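Local structure of putative isochorismatase (Bordetella bronchiseptica, 3UAO) at residues 93-96 and 100-103. The protein catalyses the hydrolysis of maleamate to maleate and ammonia, a step in the bacterial degradation of nicotinate (vitamin B3). Sequence-based numbering, arbitrary orientation.
Sequences IVYA and ADGN
The loop linking strand 87-93 to helix 105-108 in this Rossmann-like isochorismatase fold turns back on itself, and two hydrogen bonds close it, Ala96 to Asp101 and Tyr95 to Asn103. Asp101 OD1 accepts from Ala96 N at 2.8 Å; the N-H...O angle of 164° makes the bond nearly straight, and the donor meets OD1 on its syn side, slightly out of the carboxylate plane. A chi1 of 55°, with Asp101 CG between its own backbone N and carbonyl carbon, turns the carboxylate toward 93-96. Asp101 OD1 also lies 3.5 Å from Tyr95 CB. The second bond runs from Tyr95 OH to Asn103 OD1 over 2.9 Å, its donor tilted 32° from the amide plane. Asn103 OD1 and CG lie near the ring plane, at its edge, with ring and amide planes almost perpendicular; Asp101 O approaches the same edge region, 3.5 Å from Tyr95 CE1. The methyls Ala96 CB and Ala100 CB touch at 4.0 Å. Trp153 and Gln156 of the second subunit, from its helix 150-156, bond to Ala100 O and Gly102 O. Within the chain, Asn103 ND2 bonds to Ser140 O just beyond strand 135-139, Val94 pairs through its backbone with Lys139 in that strand, and Tyr95 packs on Phe105 and Ser106 of helix 105-108.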
loop_
_atom_site.group_PDB
_atom_site.type_symbol
_atom_site.label_atom_id
_atom_site.label_comp_id
_atom_site.label_asym_id
_atom_site.label_seq_id
_atom_site.Cartn_x
_atom_site.Cartn_y
_atom_site.Cartn_z
ATOM N N ILE A 93 5.006 3.289 17.907
ATOM C CA ILE A 93 6.097 3.708 17.035
ATOM C C ILE A 93 7.316 2.952 17.496
ATOM O O ILE A 93 7.619 2.904 18.708
ATOM C CB ILE A 93 6.307 5.224 17.033
ATOM C CG1 ILE A 93 5.102 5.910 16.381
ATOM C CG2 ILE A 93 7.543 5.646 16.199
ATOM C CD1 ILE A 93 5.111 7.458 16.452
ATOM N N VAL A 94 7.956 2.256 16.550
ATOM C CA VAL A 94 9.203 1.523 16.801
ATOM C C VAL A 94 10.186 1.663 15.640
ATOM O O VAL A 94 9.890 1.280 14.502
ATOM C CB VAL A 94 8.949 0.038 17.007
ATOM C CG1 VAL A 94 10.305 -0.742 17.031
ATOM C CG2 VAL A 94 8.131 -0.227 18.267
ATOM N N TYR A 95 11.366 2.192 15.925
ATOM C CA TYR A 95 12.499 2.135 14.987
ATOM C C TYR A 95 13.493 1.062 15.416
ATOM O O TYR A 95 13.472 0.622 16.571
ATOM C CB TYR A 95 13.220 3.469 14.948
ATOM C CG TYR A 95 12.443 4.590 14.266
ATOM C CD1 TYR A 95 12.706 4.945 12.943
ATOM C CD2 TYR A 95 11.503 5.313 14.948
ATOM C CE1 TYR A 95 12.020 5.967 12.318
ATOM C CE2 TYR A 95 10.788 6.351 14.317
ATOM C CZ TYR A 95 11.060 6.662 13.007
ATOM O OH TYR A 95 10.386 7.668 12.370
ATOM N N ALA A 96 14.377 0.689 14.478
ATOM C CA ALA A 96 15.489 -0.216 14.739
ATOM C C ALA A 96 16.528 0.430 15.664
ATOM O O ALA A 96 16.823 1.605 15.534
ATOM C CB ALA A 96 16.165 -0.682 13.414
ATOM N N ALA A 100 18.489 1.999 11.615
ATOM C CA ALA A 100 18.518 1.470 10.227
ATOM C C ALA A 100 17.364 1.990 9.391
ATOM O O ALA A 100 17.514 2.340 8.232
ATOM C CB ALA A 100 18.462 -0.035 10.233
ATOM N N ASP A 101 16.201 2.032 10.013
ATOM C CA ASP A 101 15.000 2.525 9.364
ATOM C C ASP A 101 14.686 3.993 9.671
ATOM O O ASP A 101 13.546 4.384 9.568
ATOM C CB ASP A 101 13.810 1.636 9.749
ATOM C CG ASP A 101 13.622 1.510 11.231
ATOM O OD1 ASP A 101 14.474 1.967 12.022
ATOM O OD2 ASP A 101 12.626 0.893 11.608
ATOM N N GLY A 102 15.704 4.774 10.063
ATOM C CA GLY A 102 15.591 6.229 10.292
ATOM C C GLY A 102 15.067 6.858 8.999
ATOM O O GLY A 102 15.520 6.490 7.913
ATOM N N ASN A 103 14.094 7.764 9.089
ATOM C CA ASN A 103 13.331 8.134 7.897
ATOM C C ASN A 103 13.066 9.639 7.808
ATOM O O ASN A 103 13.807 10.413 8.393
ATOM C CB ASN A 103 12.079 7.248 7.776
ATOM C CG ASN A 103 11.091 7.474 8.889
ATOM O OD1 ASN A 103 11.274 8.385 9.721
ATOM N ND2 ASN A 103 10.028 6.642 8.924
#